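Local coordinates for protein (R)-specific enoyl-CoA hydratase (Pseudomonas aeruginosa, PDB 5CPG) that catalyses the reversible, (R)-specific hydration of trans-2-enoyl-CoA to (R)-3-hydroxyacyl-CoA, at residues Y8-V13 with V105-L109; Q15-Y19 with A69-L75; R26-L30 with P151-G155; D37-L43 with F53-H59. All coordinates share one frame; numbering follows the deposited sequence.

Interaction 1 of 4, residues Y8-V13 with V105-L109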
loop_
_atom_site.group_PDB
_atom_site.type_symbol
_atom_site.label_atom_id
_atom_site.label_comp_id
_atom_site.label_asym_id
_atom_site.label_seq_id
_atom_site.Cartn_x
_atom_site.Cartn_y
_atom_site.Cartn_z
ATOM N N TYR A 8 0.665 -5.446 24.033
ATOM C CA TYR A 8 -0.708 -5.914 24.148
ATOM C C TYR A 8 -1.359 -5.612 25.514
ATOM O O TYR A 8 -2.482 -5.138 25.562
ATOM C CB TYR A 8 -0.740 -7.417 23.871
ATOM C CG TYR A 8 -2.114 -8.046 23.861
ATOM C CD1 TYR A 8 -2.934 -7.990 22.736
ATOM C CD2 TYR A 8 -2.580 -8.734 24.970
ATOM C CE1 TYR A 8 -4.189 -8.608 22.718
ATOM C CE2 TYR A 8 -3.825 -9.336 24.967
ATOM C CZ TYR A 8 -4.621 -9.271 23.855
ATOM O OH TYR A 8 -5.847 -9.886 23.865
ATOM N N ALA A 9 -0.627 -5.832 26.593
ATOM C CA ALA A 9 -1.189 -5.621 27.928
ATOM C C ALA A 9 -1.543 -4.157 28.186
ATOM O O ALA A 9 -2.497 -3.867 28.902
ATOM C CB ALA A 9 -0.227 -6.109 28.975
ATOM N N GLU A 10 -0.789 -3.235 27.586
ATOM C CA GLU A 10 -1.054 -1.817 27.785
ATOM C C GLU A 10 -2.113 -1.272 26.838
ATOM O O GLU A 10 -2.733 -0.253 27.112
ATOM C CB GLU A 10 0.246 -1.015 27.633
ATOM C CG GLU A 10 1.369 -1.550 28.495
ATOM C CD GLU A 10 2.671 -0.780 28.347
ATOM O OE1 GLU A 10 2.648 0.380 27.866
ATOM O OE2 GLU A 10 3.723 -1.355 28.718
ATOM N N LEU A 11 -2.328 -1.910 25.698
ATOM C CA LEU A 11 -3.381 -1.453 24.799
ATOM C C LEU A 11 -4.750 -1.523 25.461
ATOM O O LEU A 11 -5.004 -2.459 26.201
ATOM C CB LEU A 11 -3.404 -2.319 23.534
ATOM C CG LEU A 11 -2.209 -2.106 22.626
ATOM C CD1 LEU A 11 -2.250 -3.171 21.529
ATOM C CD2 LEU A 11 -2.327 -0.737 22.033
ATOM N N GLU A 12 -5.627 -0.567 25.164
ATOM C CA GLU A 12 -7.014 -0.609 25.623
ATOM C C GLU A 12 -7.950 -0.353 24.494
ATOM O O GLU A 12 -7.652 0.467 23.624
ATOM C CB GLU A 12 -7.273 0.450 26.708
ATOM C CG GLU A 12 -6.471 0.228 27.935
ATOM C CD GLU A 12 -6.745 1.292 28.997
ATOM O OE1 GLU A 12 -7.901 1.783 29.076
ATOM O OE2 GLU A 12 -5.789 1.623 29.733
ATOM N N VAL A 13 -9.104 -1.003 24.521
ATOM C CA VAL A 13 -10.135 -0.722 23.554
ATOM C C VAL A 13 -10.475 0.764 23.631
ATOM O O VAL A 13 -10.626 1.294 24.735
ATOM C CB VAL A 13 -11.391 -1.567 23.816
ATOM C CG1 VAL A 13 -12.514 -1.116 22.926
ATOM C CG2 VAL A 13 -11.072 -3.037 23.634
ATOM N N VAL A 105 -8.129 1.309 18.692
ATOM C CA VAL A 105 -8.217 -0.104 19.094
ATOM C C VAL A 105 -9.694 -0.518 19.231
ATOM O O VAL A 105 -10.435 0.088 20.018
ATOM C CB VAL A 105 -7.484 -0.378 20.409
ATOM C CG1 VAL A 105 -7.730 -1.841 20.826
ATOM C CG2 VAL A 105 -5.963 -0.051 20.317
ATOM N N LEU A 106 -10.143 -1.504 18.440
ATOM C CA LEU A 106 -11.565 -1.885 18.454
ATOM C C LEU A 106 -11.796 -3.078 19.373
ATOM O O LEU A 106 -12.782 -3.127 20.115
ATOM C CB LEU A 106 -12.084 -2.235 17.050
ATOM C CG LEU A 106 -12.183 -1.153 15.979
ATOM C CD1 LEU A 106 -12.659 -1.747 14.700
ATOM C CD2 LEU A 106 -13.160 -0.002 16.436
ATOM N N GLU A 107 -10.885 -4.036 19.328
ATOM C CA GLU A 107 -11.021 -5.298 20.060
ATOM C C GLU A 107 -9.656 -5.844 20.415
ATOM O O GLU A 107 -8.756 -5.774 19.587
ATOM C CB GLU A 107 -11.764 -6.350 19.217
ATOM C CG GLU A 107 -13.113 -5.912 18.676
ATOM C CD GLU A 107 -13.703 -6.859 17.649
ATOM O OE1 GLU A 107 -13.603 -8.096 17.822
ATOM O OE2 GLU A 107 -14.275 -6.362 16.662
ATOM N N LYS A 108 -9.511 -6.397 21.615
ATOM C CA LYS A 108 -8.370 -7.225 21.959
ATOM C C LYS A 108 -8.804 -8.691 21.942
ATOM O O LYS A 108 -9.826 -9.046 22.522
ATOM C CB LYS A 108 -7.801 -6.828 23.302
ATOM C CG LYS A 108 -7.128 -5.441 23.230
ATOM C CD LYS A 108 -6.691 -4.928 24.604
ATOM C CE LYS A 108 -5.693 -5.851 25.270
ATOM N NZ LYS A 108 -5.156 -5.235 26.522
ATOM N N LEU A 109 -8.021 -9.523 21.262
ATOM C CA LEU A 109 -8.433 -10.880 20.907
ATOM C C LEU A 109 -7.360 -11.912 21.314
ATOM O O LEU A 109 -6.237 -11.559 21.689
ATOM C CB LEU A 109 -8.689 -10.965 19.403
ATOM C CG LEU A 109 -9.747 -10.040 18.813
ATOM C CD1 LEU A 109 -9.653 -9.964 17.298
ATOM C CD2 LEU A 109 -11.139 -10.507 19.182
#
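Lys-108 reaches from near the end of strand 98-109 under the ring of Tyr-8 and plugs the turn formed by residues 8-11, a compact example of how one lysine can close a loop on a strand. Its CB lies 3.7 Å from the Tyr-8 OH. Further out, CD passes alongside the loop backbone, 3.4 Å from the carbonyl oxygen of Leu-11. The bend at chi3 (60°) then brings CE over the centre of the Tyr-8 ring, 3.8 Å above its plane, in a CH-pi contact. NZ ends 4.7 Å from the centroid of the Tyr-8 ring, over the same face, a cation-pi arrangement, and donates two hydrogen bonds of equal length, 2.8 Å, to Tyr-8 O and to Leu-11 O. The tyrosine in turn sends its OH to Leu-109 O in a weak bond. Further back along the strand, the apolar side chains of Leu-11 and Val-105 cross at about a right angle, CD2 against CG2. Val-13 sets a methyl, CG1, against the backbone carbonyl of Leu-106. Strand 98-109 carries a classic beta bulge here, Leu-106 and Glu-107 both facing Arg-115 on the next strand of the hotdog sheet. With two carbonyl oxygens and an aromatic face gathered round NZ, the positive form of the lysine would probably be favoured.

Interaction 2 of 4, residues Q15-Y19 with A69-L75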
loop_
_atom_site.group_PDB
_atom_site.type_symbol
_atom_site.label_atom_id
_atom_site.label_comp_id
_atom_site.label_asym_id
_atom_site.label_seq_id
_atom_site.Cartn_x
_atom_site.Cartn_y
_atom_site.Cartn_z
ATOM N N GLN A 15 -8.475 3.222 22.687
ATOM C CA GLN A 15 -7.212 3.950 22.569
ATOM C C GLN A 15 -6.974 4.402 21.139
ATOM O O GLN A 15 -7.137 3.610 20.219
ATOM C CB GLN A 15 -6.069 3.070 23.014
ATOM C CG GLN A 15 -4.746 3.722 22.996
ATOM C CD GLN A 15 -3.757 2.922 23.799
ATOM O OE1 GLN A 15 -4.072 1.832 24.275
ATOM N NE2 GLN A 15 -2.553 3.465 23.983
ATOM N N LYS A 16 -6.587 5.664 20.947
ATOM C CA LYS A 16 -6.415 6.198 19.594
ATOM C C LYS A 16 -5.005 6.753 19.381
ATOM O O LYS A 16 -4.272 7.020 20.341
ATOM C CB LYS A 16 -7.463 7.290 19.296
ATOM C CG LYS A 16 -8.922 6.774 19.254
ATOM C CD LYS A 16 -9.885 7.870 18.826
ATOM C CE LYS A 16 -11.313 7.357 18.656
ATOM N NZ LYS A 16 -12.232 8.414 18.089
ATOM N N ALA A 17 -4.610 6.895 18.121
ATOM C CA ALA A 17 -3.360 7.575 17.785
ATOM C C ALA A 17 -3.535 8.169 16.403
ATOM O O ALA A 17 -4.438 7.768 15.668
ATOM C CB ALA A 17 -2.182 6.645 17.817
ATOM N N GLU A 18 -2.673 9.131 16.063
ATOM C CA GLU A 18 -2.758 9.799 14.782
ATOM C C GLU A 18 -1.398 9.846 14.097
ATOM O O GLU A 18 -0.365 9.726 14.753
ATOM C CB GLU A 18 -3.277 11.233 14.948
ATOM C CG GLU A 18 -4.709 11.337 15.438
ATOM C CD GLU A 18 -5.124 12.799 15.643
ATOM O OE1 GLU A 18 -4.236 13.684 15.553
ATOM O OE2 GLU A 18 -6.326 13.050 15.878
ATOM N N TYR A 19 -1.414 10.021 12.775
ATOM C CA TYR A 19 -0.184 9.937 11.972
ATOM C C TYR A 19 -0.495 10.776 10.771
ATOM O O TYR A 19 -1.506 10.540 10.118
ATOM C CB TYR A 19 0.107 8.476 11.599
ATOM C CG TYR A 19 1.365 8.245 10.789
ATOM C CD1 TYR A 19 2.610 8.316 11.382
ATOM C CD2 TYR A 19 1.288 7.928 9.428
ATOM C CE1 TYR A 19 3.778 8.098 10.647
ATOM C CE2 TYR A 19 2.446 7.694 8.680
ATOM C CZ TYR A 19 3.670 7.784 9.287
ATOM O OH TYR A 19 4.783 7.562 8.519
ATOM N N ALA A 69 2.290 2.322 8.113
ATOM C CA ALA A 69 3.395 2.967 8.855
ATOM C C ALA A 69 2.884 3.471 10.228
ATOM O O ALA A 69 3.627 3.430 11.222
ATOM C CB ALA A 69 4.007 4.110 8.033
ATOM N N ALA A 70 1.634 3.940 10.281
ATOM C CA ALA A 70 1.063 4.386 11.564
ATOM C C ALA A 70 1.035 3.230 12.532
ATOM O O ALA A 70 1.366 3.363 13.695
ATOM C CB ALA A 70 -0.341 4.933 11.378
ATOM N N ILE A 71 0.625 2.072 12.046
ATOM C CA ILE A 71 0.496 0.916 12.932
ATOM C C ILE A 71 1.891 0.473 13.383
ATOM O O ILE A 71 2.172 0.234 14.565
ATOM C CB ILE A 71 -0.230 -0.222 12.215
ATOM C CG1 ILE A 71 -1.701 0.169 11.927
ATOM C CG2 ILE A 71 -0.067 -1.553 12.976
ATOM C CD1 ILE A 71 -2.443 -0.923 11.153
ATOM N N ALA A 72 2.807 0.419 12.418
ATOM C CA ALA A 72 4.151 -0.047 12.696
ATOM C C ALA A 72 5.013 0.877 13.506
ATOM O O ALA A 72 5.950 0.391 14.150
ATOM C CB ALA A 72 4.871 -0.350 11.370
ATOM N N THR A 73 4.744 2.182 13.455
ATOM C CA THR A 73 5.628 3.130 14.162
ATOM C C THR A 73 4.966 3.874 15.307
ATOM O O THR A 73 5.699 4.485 16.121
ATOM C CB THR A 73 6.266 4.189 13.204
ATOM O OG1 THR A 73 5.286 5.076 12.660
ATOM C CG2 THR A 73 6.994 3.484 12.034
ATOM N N VAL A 74 3.638 3.840 15.390
ATOM C CA VAL A 74 2.948 4.655 16.418
ATOM C C VAL A 74 2.105 3.769 17.328
ATOM O O VAL A 74 2.360 3.741 18.521
ATOM C CB VAL A 74 2.058 5.750 15.815
ATOM C CG1 VAL A 74 1.415 6.570 16.932
ATOM C CG2 VAL A 74 2.881 6.675 14.921
ATOM N N LEU A 75 1.128 3.032 16.774
ATOM C CA LEU A 75 0.250 2.215 17.626
ATOM C C LEU A 75 -0.160 0.894 16.947
ATOM O O LEU A 75 -0.898 0.912 15.954
ATOM C CB LEU A 75 -0.994 3.018 18.000
ATOM C CG LEU A 75 -2.024 2.360 18.933
ATOM C CD1 LEU A 75 -1.482 2.314 20.360
ATOM C CD2 LEU A 75 -3.449 2.994 18.912
#
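The ring of Tyr-19 lies with one face against the backbone of Ala-69 and Ala-70, whose small side chains are consistent with the close approach of strand and helix. Its CB touches Ala-70 CB at 3.6 Å, and Ala-70 N sits 4.1 Å above the ring plane, displaced toward the rim. With CG opposite the backbone N (chi1 -179°), the ring is carried across the helix until its OH stands 3.6 Å from Ala-69 CB; that hydroxyl is hydrogen-bonded to Ser-35 O of the second subunit. Val-74 crosses Tyr-19 obliquely, putting CG2 next to CD1, while its other branch, CG1, meets Ala-17 CB at 3.7 Å. The pairing illustrates the hotdog fold, in which an antiparallel sheet wraps a central helix: edge strand 16-22 runs over the last turn of helix 62-73, the axes of the short segments 8.7 Å apart and their N-to-C directions 119° apart. Beyond the helix, Leu-75 continues the apolar seam, its CB 3.8 Å from Ala-17 CB and its CD1 beside the amide of Gln-15, whose OE1 takes the N-H of Glu-12. The Thr-73 hydroxyl turns back on its own helix instead and donates to Ala-69 O, meeting it from the opposite face to Thr-73 N.

Interaction 3 of 4, residues R26-L30 with P151-G155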
loop_
_atom_site.group_PDB
_atom_site.type_symbol
_atom_site.label_atom_id
_atom_site.label_comp_id
_atom_site.label_asym_id
_atom_site.label_seq_id
_atom_site.Cartn_x
_atom_site.Cartn_y
_atom_site.Cartn_z
ATOM N N ARG A 26 6.565 14.635 -4.436
ATOM C CA ARG A 26 7.553 13.609 -4.198
ATOM C C ARG A 26 6.894 12.324 -3.715
ATOM O O ARG A 26 7.354 11.239 -4.028
ATOM C CB ARG A 26 8.533 14.152 -3.168
ATOM C CG ARG A 26 9.859 13.579 -3.154
ATOM C CD ARG A 26 10.720 14.465 -2.292
ATOM N NE ARG A 26 11.538 13.602 -1.475
ATOM C CZ ARG A 26 12.773 13.239 -1.787
ATOM N NH1 ARG A 26 13.344 13.710 -2.886
ATOM N NH2 ARG A 26 13.424 12.413 -0.991
ATOM N N ASP A 27 5.780 12.466 -2.994
ATOM C CA ASP A 27 5.015 11.279 -2.541
ATOM C C ASP A 27 4.411 10.539 -3.713
ATOM O O ASP A 27 4.439 9.305 -3.767
ATOM C CB ASP A 27 3.959 11.707 -1.563
ATOM C CG ASP A 27 4.582 12.393 -0.367
ATOM O OD1 ASP A 27 5.252 11.702 0.392
ATOM O OD2 ASP A 27 4.462 13.614 -0.211
ATOM N N LEU A 28 3.900 11.295 -4.673
ATOM C CA LEU A 28 3.307 10.695 -5.880
ATOM C C LEU A 28 4.394 9.982 -6.631
ATOM O O LEU A 28 4.202 8.871 -7.100
ATOM C CB LEU A 28 2.630 11.777 -6.755
ATOM C CG LEU A 28 1.145 12.096 -6.511
ATOM C CD1 LEU A 28 0.819 12.083 -5.025
ATOM C CD2 LEU A 28 0.761 13.422 -7.175
ATOM N N GLN A 29 5.565 10.619 -6.753
ATOM C CA GLN A 29 6.646 10.010 -7.516
ATOM C C GLN A 29 7.219 8.763 -6.801
ATOM O O GLN A 29 7.465 7.763 -7.441
ATOM C CB GLN A 29 7.754 11.015 -7.754
ATOM C CG GLN A 29 7.323 12.128 -8.676
ATOM C CD GLN A 29 8.295 13.275 -8.660
ATOM O OE1 GLN A 29 8.920 13.563 -7.637
ATOM N NE2 GLN A 29 8.397 13.963 -9.781
ATOM N N LEU A 30 7.410 8.833 -5.485
ATOM C CA LEU A 30 7.926 7.685 -4.770
ATOM C C LEU A 30 6.933 6.512 -4.858
ATOM O O LEU A 30 7.348 5.354 -5.001
ATOM C CB LEU A 30 8.186 8.029 -3.282
ATOM C CG LEU A 30 9.353 8.992 -3.150
ATOM C CD1 LEU A 30 9.311 9.588 -1.753
ATOM C CD2 LEU A 30 10.717 8.282 -3.396
ATOM N N PRO A 151 20.139 9.851 1.529
ATOM C CA PRO A 151 19.464 10.877 0.731
ATOM C C PRO A 151 18.846 10.279 -0.534
ATOM O O PRO A 151 19.410 9.395 -1.182
ATOM C CB PRO A 151 20.595 11.860 0.386
ATOM C CG PRO A 151 21.844 11.065 0.510
ATOM C CD PRO A 151 21.594 10.118 1.647
ATOM N N ILE A 152 17.669 10.782 -0.868
ATOM C CA ILE A 152 16.930 10.290 -2.015
ATOM C C ILE A 152 16.634 11.495 -2.872
ATOM O O ILE A 152 15.947 12.404 -2.438
ATOM C CB ILE A 152 15.643 9.553 -1.569
ATOM C CG1 ILE A 152 16.010 8.313 -0.731
ATOM C CG2 ILE A 152 14.774 9.204 -2.797
ATOM C CD1 ILE A 152 14.775 7.617 -0.126
ATOM N N SER A 153 17.256 11.542 -4.041
ATOM C CA SER A 153 17.200 12.715 -4.898
ATOM C C SER A 153 16.336 12.401 -6.070
ATOM O O SER A 153 16.500 11.373 -6.712
ATOM C CB SER A 153 18.611 13.119 -5.368
ATOM O OG SER A 153 19.414 13.387 -4.238
ATOM N N ILE A 154 15.377 13.283 -6.328
ATOM C CA ILE A 154 14.528 13.129 -7.493
ATOM C C ILE A 154 14.561 14.450 -8.232
ATOM O O ILE A 154 14.416 15.503 -7.603
ATOM C CB ILE A 154 13.082 12.813 -7.136
ATOM C CG1 ILE A 154 13.008 11.683 -6.094
ATOM C CG2 ILE A 154 12.296 12.444 -8.401
ATOM C CD1 ILE A 154 11.584 11.395 -5.557
ATOM N N GLY A 155 14.784 14.408 -9.533
ATOM C CA GLY A 155 14.874 15.649 -10.282
ATOM C C GLY A 155 16.089 16.501 -9.912
ATOM O O GLY A 155 17.002 16.056 -9.202
ATOM O OXT GLY A 155 16.213 17.673 -10.323
HETATM O O HOH W 1 12.408 15.509 -5.086
#
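Arg-26 grips the carbonyl oxygen of Ile-152 end-on, with NH1 and NH2 both pointing at this single acceptor. Each bond measures 2.9 Å between the arginine nitrogen and Ile-152 O, and each is somewhat bent, with N-H...O angles near 145°, as expected when two donors converge on one atom. The oxygen lies almost in the guanidinium plane, yet the nitrogens come to it from one and the same face of the carbonyl, NH1 well above that plane. Two bonds from one rigid group fix the rotation of the guanidinium. Arg-26 NH1 also donates to a water oxygen at 3.0 Å, and the water donates in turn to Ile-154 O, so that two carbonyls of the C-terminal strand are tied to the same nitrogen, one directly and one through the water. NH2 has a further partner in a glycerol, probably from the crystallisation liquor.

Strand 152-154 stands apart from the main hotdog sheet of its own chain: it forms an antiparallel ladder with a strand of the second subunit, and helix 25-35 packs against one side of it, the axes of the short segments 10.6 Å apart. The apolar half of this contact centres on Ile-154. Its CD1 touches both Arg-26 CG (3.7 Å) and Leu-30 CD2 (3.9 Å), and it also lies over a face of the guanidinium. Gln-29 runs antiparallel alongside Ile-154, its OE1 3.6 Å from Ile-154 CG2, a van der Waals contact. Ala-33 of the second subunit packs on Ile-152.

Interaction 4 of 4, residues D37-L43 with F53-H59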
loop_
_atom_site.group_PDB
_atom_site.type_symbol
_atom_site.label_atom_id
_atom_site.label_comp_id
_atom_site.label_asym_id
_atom_site.label_seq_id
_atom_site.Cartn_x
_atom_site.Cartn_y
_atom_site.Cartn_z
ATOM N N ASP A 37 3.137 1.799 -10.703
ATOM C CA ASP A 37 1.914 2.453 -11.243
ATOM C C ASP A 37 2.268 3.829 -11.764
ATOM O O ASP A 37 2.233 4.844 -11.023
ATOM C CB ASP A 37 0.807 2.554 -10.196
ATOM C CG ASP A 37 -0.500 3.105 -10.742
ATOM O OD1 ASP A 37 -0.504 3.632 -11.891
ATOM O OD2 ASP A 37 -1.519 3.016 -10.012
ATOM N N ARG A 38 2.570 3.828 -13.045
ATOM C CA ARG A 38 2.985 5.033 -13.779
ATOM C C ARG A 38 1.856 5.688 -14.585
ATOM O O ARG A 38 2.111 6.384 -15.591
ATOM C CB ARG A 38 4.154 4.681 -14.696
ATOM C CG ARG A 38 5.459 4.377 -13.887
ATOM C CD ARG A 38 6.657 4.081 -14.784
ATOM N NE ARG A 38 6.384 2.952 -15.675
ATOM C CZ ARG A 38 6.414 3.015 -17.004
ATOM N NH1 ARG A 38 6.712 4.153 -17.614
ATOM N NH2 ARG A 38 6.146 1.937 -17.732
ATOM N N ASN A 39 0.620 5.443 -14.180
ATOM C CA ASN A 39 -0.499 6.132 -14.815
ATOM C C ASN A 39 -0.256 7.628 -14.752
ATOM O O ASN A 39 0.130 8.140 -13.712
ATOM C CB ASN A 39 -1.814 5.804 -14.128
ATOM C CG ASN A 39 -2.490 4.610 -14.741
ATOM O OD1 ASN A 39 -3.125 4.728 -15.794
ATOM N ND2 ASN A 39 -2.349 3.447 -14.105
ATOM N N PRO A 40 -0.443 8.325 -15.875
ATOM C CA PRO A 40 0.065 9.702 -15.944
ATOM C C PRO A 40 -0.724 10.697 -15.090
ATOM O O PRO A 40 -0.196 11.785 -14.799
ATOM C CB PRO A 40 -0.025 10.038 -17.444
ATOM C CG PRO A 40 -1.068 9.064 -17.981
ATOM C CD PRO A 40 -0.801 7.787 -17.197
ATOM N N VAL A 41 -1.918 10.347 -14.624
ATOM C CA VAL A 41 -2.659 11.289 -13.793
ATOM C C VAL A 41 -1.967 11.461 -12.432
ATOM O O VAL A 41 -2.240 12.436 -11.713
ATOM C CB VAL A 41 -4.109 10.843 -13.579
ATOM C CG1 VAL A 41 -4.172 9.692 -12.520
ATOM C CG2 VAL A 41 -4.965 12.002 -13.159
ATOM N N HIS A 42 -1.089 10.512 -12.067
ATOM C CA HIS A 42 -0.301 10.644 -10.842
ATOM C C HIS A 42 1.050 11.323 -11.024
ATOM O O HIS A 42 1.687 11.723 -10.045
ATOM C CB HIS A 42 -0.051 9.256 -10.247
ATOM C CG HIS A 42 -1.290 8.439 -10.087
ATOM N ND1 HIS A 42 -2.349 8.831 -9.303
ATOM C CD2 HIS A 42 -1.637 7.248 -10.630
ATOM C CE1 HIS A 42 -3.306 7.911 -9.356
ATOM N NE2 HIS A 42 -2.894 6.939 -10.155
ATOM N N LEU A 43 1.509 11.477 -12.272
ATOM C CA LEU A 43 2.877 11.879 -12.516
ATOM C C LEU A 43 3.072 13.088 -13.417
ATOM O O LEU A 43 3.977 13.856 -13.192
ATOM C CB LEU A 43 3.672 10.709 -13.121
ATOM C CG LEU A 43 3.934 9.554 -12.124
ATOM C CD1 LEU A 43 4.562 8.345 -12.816
ATOM C CD2 LEU A 43 4.811 10.013 -10.959
ATOM N N PHE A 53 -9.851 16.139 -12.919
ATOM C CA PHE A 53 -9.291 16.627 -11.662
ATOM C C PHE A 53 -8.479 17.918 -11.824
ATOM O O PHE A 53 -8.196 18.593 -10.829
ATOM C CB PHE A 53 -8.413 15.546 -10.999
ATOM C CG PHE A 53 -9.103 14.207 -10.835
ATOM C CD1 PHE A 53 -9.980 13.972 -9.784
ATOM C CD2 PHE A 53 -8.854 13.177 -11.739
ATOM C CE1 PHE A 53 -10.611 12.737 -9.639
ATOM C CE2 PHE A 53 -9.480 11.928 -11.599
ATOM C CZ PHE A 53 -10.362 11.723 -10.552
ATOM N N LYS A 54 -8.071 18.232 -13.055
ATOM C CA LYS A 54 -7.338 19.466 -13.374
ATOM C C LYS A 54 -5.931 19.551 -12.808
ATOM O O LYS A 54 -5.220 20.520 -13.058
ATOM C CB LYS A 54 -8.131 20.711 -12.900
ATOM C CG LYS A 54 -9.529 20.777 -13.466
ATOM C CD LYS A 54 -9.507 20.932 -14.962
ATOM C CE LYS A 54 -10.936 21.042 -15.467
ATOM N NZ LYS A 54 -11.020 21.336 -16.942
ATOM N N GLU A 55 -5.527 18.534 -12.050
ATOM C CA GLU A 55 -4.223 18.483 -11.446
ATOM C C GLU A 55 -3.965 17.030 -11.078
ATOM O O GLU A 55 -4.877 16.193 -11.171
ATOM C CB GLU A 55 -4.157 19.356 -10.176
ATOM C CG GLU A 55 -5.167 18.844 -9.152
ATOM C CD GLU A 55 -5.269 19.710 -7.888
ATOM O OE1 GLU A 55 -4.619 20.768 -7.815
ATOM O OE2 GLU A 55 -6.016 19.319 -6.970
ATOM N N ARG A 56 -2.736 16.716 -10.676
ATOM C CA ARG A 56 -2.406 15.323 -10.372
ATOM C C ARG A 56 -3.092 14.854 -9.079
ATOM O O ARG A 56 -3.381 15.634 -8.181
ATOM C CB ARG A 56 -0.902 15.149 -10.285
ATOM C CG ARG A 56 -0.184 15.139 -11.651
ATOM C CD ARG A 56 1.307 15.245 -11.463
ATOM N NE ARG A 56 1.672 16.565 -10.966
ATOM C CZ ARG A 56 2.915 16.940 -10.725
ATOM N NH1 ARG A 56 3.914 16.088 -10.921
ATOM N NH2 ARG A 56 3.168 18.160 -10.270
ATOM N N ILE A 57 -3.338 13.555 -8.990
ATOM C CA ILE A 57 -3.956 12.987 -7.786
ATOM C C ILE A 57 -3.071 11.832 -7.269
ATOM O O ILE A 57 -2.284 11.257 -8.018
ATOM C CB ILE A 57 -5.397 12.466 -8.049
ATOM C CG1 ILE A 57 -5.389 11.263 -8.980
ATOM C CG2 ILE A 57 -6.271 13.557 -8.675
ATOM C CD1 ILE A 57 -6.756 10.661 -9.180
ATOM N N ALA A 58 -3.250 11.486 -5.998
ATOM C CA ALA A 58 -2.433 10.434 -5.382
ATOM C C ALA A 58 -3.001 9.083 -5.752
ATOM O O ALA A 58 -4.191 8.959 -6.068
ATOM C CB ALA A 58 -2.419 10.599 -3.855
ATOM N N HIS A 59 -2.154 8.070 -5.714
ATOM C CA HIS A 59 -2.639 6.694 -5.828
ATOM C C HIS A 59 -3.506 6.364 -4.634
ATOM O O HIS A 59 -3.156 6.680 -3.504
ATOM C CB HIS A 59 -1.457 5.732 -5.892
ATOM C CG HIS A 59 -0.423 6.094 -6.925
ATOM N ND1 HIS A 59 0.503 7.093 -6.740
ATOM C CD2 HIS A 59 -0.133 5.521 -8.115
ATOM C CE1 HIS A 59 1.318 7.135 -7.791
ATOM N NE2 HIS A 59 0.950 6.185 -8.637
#
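His-42 and His-59 hold CG anti to the carbonyl carbon at the same chi1, -51°, and this brings their imidazoles face to face, centroids 3.8 Å apart and planes 24° from parallel. The sequence from Asp-37 to His-42 matches the hydratase 2 motif, whose aspartate and histidine are the catalytic pair in related (R)-hydratases, and probably Asp-37 and His-42 here, so the contact shows how a neighbouring loop can position such a motif. The stack is displaced: His-59 CD2 lies toward the rim of the His-42 ring, while Val-41 CG1 covers the opposite face of that ring over its centre. Rotation of His-42 is fixed by ND1, which donates to Ile-57 O at 2.7 Å along an almost straight bond (171°); Ile-57 O lies in the His-42 ring plane, while ND1 stands above the carbonyl plane. His-59 is anchored in a similar way, its NE2 giving a 3.0 Å bond to Asp-37 O. The Asp-37 carboxylate, turned steeply to the His-59 ring, is itself steadied by an Asx turn, with OD1 accepting from Asn-39 N and also from Asn-39 ND2. Ile-57 N bonds to Val-41 O, joining the two loops through their backbones. Arg-56 bends at chi3 toward the end of residues 37-43 and is also salt-bridged to Glu-25; its NH1 donates to Leu-43 O at 3.2 Å, from well above the carbonyl plane.

Overall arrangement
The four contacts form two groups on opposite sides of the chain's centre. Interactions 1 and 2, centres about 13 Å apart, touch and share the hotdog sheet through neighbouring strands 98-109 and 16-22. Interactions 3 and 4, centres about 15 Å apart, meet through Leu-28 of helix 25-35, which packs against both loops of interaction 4. Between interactions 1 and 4 the centres lie about 38 Å apart. Along the chain interaction 4 is nested inside interaction 2, and that inside interaction 1, whereas interaction 3 crosses both of these through the C-terminal strand and also encloses interaction 4. Interactions 2, 3 and 4 all reach the second subunit, consistent with the hydratase 2 motif region being built at a dimer interface.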